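Local coordinates for protein glutathione transferase (Leptospira interrogans serovar Lai, PDB 3UBK) that binds glutathione and probably transfers it to electrophilic compounds, as glutathione transferases generally do, at residues Phe142-Ala147 with Phe189-Thr194; Ala160-Leu165 with Asn183-Tyr188. All blocks are in the same frame, centred on the assembly; numbering follows the deposited sequence.

In the fold
Contacts 1 and 2 both use helix 185-193, contact 1 its C-terminal part and contact 2 its start, and their centres lie about 9 Å apart. Contact 2 is the core contact: every touching residue is buried, and helix 153-169 meets the indole of W185 over one face. Contact 1 lies nearer the surface, its centre about 14 Å from the chain centre against about 11 Å for contact 2, and joins the loop after helix 119-139 to the helix through aromatic, proline and sulfur packing. Neither uses a hydrogen bond across its segments. They adjoin where F142 CE1 comes within 3.5 Å of Y188 CG. Both lie in the C-terminal helical domain, away from the glutathione residues.

Contact 1 of 2, residues Phe142-Ala147 with Phe189-Thr194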
loop_
_atom_site.group_PDB
_atom_site.type_symbol
_atom_site.label_atom_id
_atom_site.label_comp_id
_atom_site.label_asym_id
_atom_site.label_seq_id
_atom_site.Cartn_x
_atom_site.Cartn_y
_atom_site.Cartn_z
ATOM N N PHE A 142 7.938 -20.080 0.105
ATOM C CA PHE A 142 8.624 -20.567 -1.094
ATOM C C PHE A 142 8.386 -22.058 -1.277
ATOM O O PHE A 142 9.334 -22.821 -1.386
ATOM C CB PHE A 142 10.139 -20.329 -0.991
ATOM C CG PHE A 142 10.552 -18.891 -1.124
ATOM C CD1 PHE A 142 10.133 -18.129 -2.200
ATOM C CD2 PHE A 142 11.382 -18.298 -0.171
ATOM C CE1 PHE A 142 10.520 -16.803 -2.328
ATOM C CE2 PHE A 142 11.778 -16.975 -0.295
ATOM C CZ PHE A 142 11.351 -16.227 -1.377
ATOM N N SER A 143 7.129 -22.485 -1.330
ATOM C CA SER A 143 6.839 -23.912 -1.328
ATOM C C SER A 143 5.834 -24.371 -2.387
ATOM O O SER A 143 4.868 -25.055 -2.070
ATOM C CB SER A 143 6.360 -24.352 0.067
ATOM O OG SER A 143 5.222 -23.605 0.484
ATOM N N PRO A 144 6.086 -24.052 -3.659
ATOM C CA PRO A 144 7.236 -23.350 -4.192
ATOM C C PRO A 144 7.009 -21.856 -4.364
ATOM O O PRO A 144 7.970 -21.114 -4.573
ATOM C CB PRO A 144 7.397 -23.989 -5.566
ATOM C CG PRO A 144 5.989 -24.265 -5.982
ATOM C CD PRO A 144 5.229 -24.597 -4.735
ATOM N N TYR A 145 5.756 -21.414 -4.300
ATOM C CA TYR A 145 5.466 -19.993 -4.438
ATOM C C TYR A 145 5.788 -19.219 -3.164
ATOM O O TYR A 145 6.029 -19.800 -2.098
ATOM C CB TYR A 145 4.004 -19.777 -4.872
ATOM C CG TYR A 145 3.761 -20.349 -6.240
ATOM C CD1 TYR A 145 4.155 -19.657 -7.384
ATOM C CD2 TYR A 145 3.180 -21.597 -6.393
ATOM C CE1 TYR A 145 3.966 -20.189 -8.635
ATOM C CE2 TYR A 145 2.983 -22.148 -7.652
ATOM C CZ TYR A 145 3.371 -21.439 -8.764
ATOM O OH TYR A 145 3.168 -21.989 -10.004
ATOM N N ILE A 146 5.793 -17.900 -3.260
ATOM C CA ILE A 146 6.304 -17.135 -2.132
ATOM C C ILE A 146 5.513 -17.338 -0.830
ATOM O O ILE A 146 6.112 -17.362 0.255
ATOM C CB ILE A 146 6.487 -15.650 -2.471
ATOM C CG1 ILE A 146 7.284 -14.951 -1.352
ATOM C CG2 ILE A 146 5.141 -15.001 -2.751
ATOM C CD1 ILE A 146 8.027 -13.699 -1.835
ATOM N N ALA A 147 4.194 -17.532 -0.934
ATOM C CA ALA A 147 3.341 -17.641 0.256
ATOM C C ALA A 147 2.853 -19.061 0.544
ATOM O O ALA A 147 2.107 -19.276 1.490
ATOM C CB ALA A 147 2.124 -16.664 0.148
ATOM N N PHE A 189 13.264 -17.640 -7.915
ATOM C CA PHE A 189 13.410 -16.860 -9.131
ATOM C C PHE A 189 13.623 -17.781 -10.355
ATOM O O PHE A 189 13.042 -17.558 -11.420
ATOM C CB PHE A 189 14.569 -15.873 -8.943
ATOM C CG PHE A 189 14.754 -14.923 -10.078
ATOM C CD1 PHE A 189 13.695 -14.173 -10.552
ATOM C CD2 PHE A 189 15.999 -14.758 -10.658
ATOM C CE1 PHE A 189 13.865 -13.288 -11.593
ATOM C CE2 PHE A 189 16.179 -13.874 -11.705
ATOM C CZ PHE A 189 15.110 -13.135 -12.173
ATOM N N VAL A 190 14.448 -18.812 -10.184
ATOM C CA VAL A 190 14.649 -19.841 -11.216
ATOM C C VAL A 190 13.358 -20.613 -11.491
ATOM O O VAL A 190 12.977 -20.818 -12.643
ATOM C CB VAL A 190 15.760 -20.855 -10.806
ATOM C CG1 VAL A 190 15.921 -21.946 -11.877
ATOM C CG2 VAL A 190 17.091 -20.140 -10.571
ATOM N N PHE A 191 12.687 -21.049 -10.434
ATOM C CA PHE A 191 11.409 -21.745 -10.603
ATOM C C PHE A 191 10.424 -20.882 -11.390
ATOM O O PHE A 191 9.867 -21.321 -12.403
ATOM C CB PHE A 191 10.832 -22.196 -9.248
ATOM C CG PHE A 191 9.403 -22.656 -9.331
ATOM C CD1 PHE A 191 9.089 -23.891 -9.866
ATOM C CD2 PHE A 191 8.373 -21.824 -8.913
ATOM C CE1 PHE A 191 7.758 -24.308 -9.963
ATOM C CE2 PHE A 191 7.052 -22.226 -9.010
ATOM C CZ PHE A 191 6.746 -23.464 -9.535
ATOM N N MET A 192 10.236 -19.637 -10.967
ATOM C CA MET A 192 9.283 -18.763 -11.653
ATOM C C MET A 192 9.584 -18.600 -13.138
ATOM O O MET A 192 8.663 -18.545 -13.966
ATOM C CB MET A 192 9.177 -17.410 -10.950
ATOM C CG MET A 192 8.491 -17.508 -9.574
ATOM S SD MET A 192 6.692 -17.712 -9.698
ATOM C CE MET A 192 6.257 -16.001 -10.049
ATOM N N LYS A 193 10.863 -18.528 -13.492
ATOM C CA LYS A 193 11.223 -18.385 -14.905
ATOM C C LYS A 193 10.936 -19.643 -15.728
ATOM O O LYS A 193 10.964 -19.592 -16.952
ATOM C CB LYS A 193 12.683 -17.935 -15.080
ATOM C CG LYS A 193 12.919 -16.484 -14.659
ATOM C CD LYS A 193 14.383 -16.073 -14.821
ATOM C CE LYS A 193 14.794 -16.109 -16.285
ATOM N NZ LYS A 193 13.740 -15.510 -17.164
ATOM N N THR A 194 10.646 -20.764 -15.076
ATOM C CA THR A 194 10.204 -21.948 -15.840
ATOM C C THR A 194 8.753 -21.799 -16.306
ATOM O O THR A 194 8.253 -22.612 -17.090
ATOM C CB THR A 194 10.386 -23.282 -15.073
ATOM O OG1 THR A 194 9.412 -23.390 -14.022
ATOM C CG2 THR A 194 11.796 -23.397 -14.507
#
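F191 meets both P144 and Y145, and it is the first residue of 189-194 to reach the loop 142-147. Its CG stands anti to the backbone N (chi1 168°), which carries the ring out to the loop. There two different parts of the ring are used. P144, which follows a cis peptide bond, lies over one face: CB of P144 is 4.0 Å from the centroid of the F191 ring, nearly along its normal, a CH-pi contact. CG of P144 approaches CZ of F191 at 3.7 Å. The rim of F191 is turned toward Y145. With planes at 75°, the pair is T-shaped, F191 giving its edge and Y145 its face. The ring centroids are 5.3 Å apart. CE2 of F191 lies 3.7 Å from CE1 of Y145.

M192 comes next. Bent at both chi2 and chi3, its chain brings SD to the rim of the same tyrosine, 3.8 Å from CE1 of Y145. The sulfur lies 74° off the ring normal, so this Met-aromatic contact is made at the edge, and Y145 is held on a face by F191 and at its rim by M192. The phenol OH has its polar partner in K195 NZ, just beyond the segment. T194 closes the walk: its OG1 and N both donate to the carbonyl O of F191, OG1 at 2.7 Å.

The contact thus joins the loop between helices 119-139 and 153-169 to the C-terminal part of helix 185-193, with M192 also touching F159 of helix 153-169 and P198 of helix 196-213.

Contact 2 of 2, residues Ala160-Leu165 with Asn183-Tyr188; sequences AHLSVL and NGWKEY. With SO4 (sulfate ion), chain E.
CB of L162 presses on the W185 indole at 3.4 Å from CH2, close for two carbons, while the helix start that carries W185 also binds a sulfate. This CB sits over one face of the six-membered ring, 3.7 Å from the ring centroid and 25° off the normal, a CH-pi contact. Further along the leucine, CD1 lies 3.8 Å from CZ3 of W185, and the two side chains run past each other in opposite directions. A chi1 of 164° turns the W185 indole away from its own backbone N and out toward helix 153-169. Its CH2 also reaches the backbone N of S163 at 3.7 Å, while W185 NE1 makes a weak hydrogen bond to OD2 of D166, just past 160-165.

At the start of helix 185-193, G184 is the N-cap residue. The sulfate, probably from the crystallisation liquor, accepts three backbone hydrogen bonds. K186 N to O3 and E187 N to O4, both 2.6 Å, are nearly straight. G184 N to O2, at 2.8 Å, is more bent.

The chemistry is therefore divided: the interhelical contact rests mainly on carbon packing, with no hydrogen bond between the segments, whereas the helix start supplies amide N-H groups to an anion, an arrangement the helix dipole would probably assist.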
loop_
_atom_site.group_PDB
_atom_site.type_symbol
_atom_site.label_atom_id
_atom_site.label_comp_id
_atom_site.label_asym_id
_atom_site.label_seq_id
_atom_site.Cartn_x
_atom_site.Cartn_y
_atom_site.Cartn_z
ATOM N N ALA A 160 7.902 -9.382 -9.554
ATOM C CA ALA A 160 8.050 -8.080 -10.178
ATOM C C ALA A 160 9.098 -7.197 -9.471
ATOM O O ALA A 160 9.965 -6.622 -10.120
ATOM C CB ALA A 160 6.708 -7.376 -10.223
ATOM N N HIS A 161 9.023 -7.098 -8.146
ATOM C CA HIS A 161 9.881 -6.164 -7.403
ATOM C C HIS A 161 11.259 -6.736 -7.060
ATOM O O HIS A 161 12.275 -6.060 -7.188
ATOM C CB HIS A 161 9.196 -5.711 -6.108
ATOM C CG HIS A 161 7.963 -4.893 -6.329
ATOM N ND1 HIS A 161 7.946 -3.773 -7.134
ATOM C CD2 HIS A 161 6.709 -5.016 -5.830
ATOM C CE1 HIS A 161 6.730 -3.253 -7.135
ATOM N NE2 HIS A 161 5.963 -3.984 -6.344
ATOM N N LEU A 162 11.293 -7.986 -6.631
ATOM C CA LEU A 162 12.540 -8.571 -6.169
ATOM C C LEU A 162 13.509 -8.846 -7.307
ATOM O O LEU A 162 14.718 -8.807 -7.119
ATOM C CB LEU A 162 12.275 -9.851 -5.380
ATOM C CG LEU A 162 11.502 -9.648 -4.076
ATOM C CD1 LEU A 162 11.297 -10.986 -3.388
ATOM C CD2 LEU A 162 12.185 -8.645 -3.131
ATOM N N SER A 163 12.983 -9.142 -8.485
ATOM C CA SER A 163 13.849 -9.379 -9.618
ATOM C C SER A 163 14.566 -8.073 -9.952
ATOM O O SER A 163 15.757 -8.072 -10.242
ATOM C CB SER A 163 13.049 -9.887 -10.814
ATOM O OG SER A 163 12.132 -8.912 -11.248
ATOM N N VAL A 164 13.831 -6.966 -9.886
ATOM C CA VAL A 164 14.385 -5.644 -10.167
ATOM C C VAL A 164 15.359 -5.214 -9.069
ATOM O O VAL A 164 16.420 -4.644 -9.351
ATOM C CB VAL A 164 13.278 -4.580 -10.295
ATOM C CG1 VAL A 164 13.851 -3.185 -10.064
ATOM C CG2 VAL A 164 12.595 -4.672 -11.657
ATOM N N LEU A 165 14.994 -5.499 -7.822
ATOM C CA LEU A 165 15.832 -5.169 -6.679
ATOM C C LEU A 165 17.146 -5.923 -6.756
ATOM O O LEU A 165 18.207 -5.365 -6.486
ATOM C CB LEU A 165 15.116 -5.491 -5.368
ATOM C CG LEU A 165 14.164 -4.411 -4.851
ATOM C CD1 LEU A 165 13.471 -3.681 -5.994
ATOM C CD2 LEU A 165 13.144 -5.008 -3.892
ATOM N N ASN A 183 16.656 -16.294 2.159
ATOM C CA ASN A 183 16.706 -17.728 1.986
ATOM C C ASN A 183 15.621 -18.248 1.040
ATOM O O ASN A 183 14.437 -18.245 1.390
ATOM C CB ASN A 183 16.506 -18.369 3.355
ATOM C CG ASN A 183 17.319 -19.616 3.538
ATOM O OD1 ASN A 183 17.065 -20.642 2.902
ATOM N ND2 ASN A 183 18.301 -19.547 4.430
ATOM N N GLY A 184 16.021 -18.705 -0.145
ATOM C CA GLY A 184 15.071 -19.292 -1.092
ATOM C C GLY A 184 14.809 -18.451 -2.327
ATOM O O GLY A 184 14.215 -18.925 -3.302
ATOM N N TRP A 185 15.257 -17.204 -2.301
ATOM C CA TRP A 185 15.024 -16.293 -3.421
ATOM C C TRP A 185 15.579 -16.739 -4.783
ATOM O O TRP A 185 14.920 -16.576 -5.808
ATOM C CB TRP A 185 15.564 -14.901 -3.120
ATOM C CG TRP A 185 15.677 -14.086 -4.368
ATOM C CD1 TRP A 185 16.819 -13.610 -4.934
ATOM C CD2 TRP A 185 14.602 -13.678 -5.227
ATOM N NE1 TRP A 185 16.525 -12.917 -6.083
ATOM C CE2 TRP A 185 15.169 -12.946 -6.286
ATOM C CE3 TRP A 185 13.216 -13.859 -5.199
ATOM C CZ2 TRP A 185 14.399 -12.397 -7.315
ATOM C CZ3 TRP A 185 12.452 -13.308 -6.216
ATOM C CH2 TRP A 185 13.043 -12.586 -7.258
ATOM N N LYS A 186 16.808 -17.243 -4.808
ATOM C CA LYS A 186 17.416 -17.589 -6.082
ATOM C C LYS A 186 16.671 -18.769 -6.685
ATOM O O LYS A 186 16.377 -18.785 -7.870
ATOM C CB LYS A 186 18.911 -17.921 -5.923
ATOM C CG LYS A 186 19.791 -16.714 -5.569
ATOM C CD LYS A 186 19.635 -15.580 -6.582
ATOM C CE LYS A 186 20.612 -14.433 -6.309
ATOM N NZ LYS A 186 20.437 -13.818 -4.957
ATOM N N GLU A 187 16.373 -19.754 -5.853
ATOM C CA GLU A 187 15.659 -20.939 -6.290
ATOM C C GLU A 187 14.239 -20.575 -6.774
ATOM O O GLU A 187 13.775 -21.073 -7.805
ATOM C CB GLU A 187 15.618 -21.947 -5.147
ATOM C CG GLU A 187 15.292 -23.368 -5.554
ATOM C CD GLU A 187 15.362 -24.334 -4.387
ATOM O OE1 GLU A 187 14.895 -25.488 -4.529
ATOM O OE2 GLU A 187 15.877 -23.931 -3.322
ATOM N N TYR A 188 13.569 -19.681 -6.044
ATOM C CA TYR A 188 12.227 -19.225 -6.419
ATOM C C TYR A 188 12.271 -18.503 -7.752
ATOM O O TYR A 188 11.432 -18.720 -8.622
ATOM C CB TYR A 188 11.663 -18.294 -5.338
ATOM C CG TYR A 188 10.424 -17.498 -5.741
ATOM C CD1 TYR A 188 9.162 -18.065 -5.674
ATOM C CD2 TYR A 188 10.526 -16.173 -6.141
ATOM C CE1 TYR A 188 8.019 -17.333 -6.012
ATOM C CE2 TYR A 188 9.400 -15.431 -6.480
ATOM C CZ TYR A 188 8.149 -16.021 -6.420
ATOM O OH TYR A 188 7.026 -15.290 -6.759
HETATM S S SO4 E . 18.567 -18.969 -2.719
HETATM O O1 SO4 E . 19.849 -19.390 -3.286
HETATM O O2 SO4 E . 18.481 -19.368 -1.315
HETATM O O3 SO4 E . 18.461 -17.510 -2.807
HETATM O O4 SO4 E . 17.482 -19.617 -3.460
#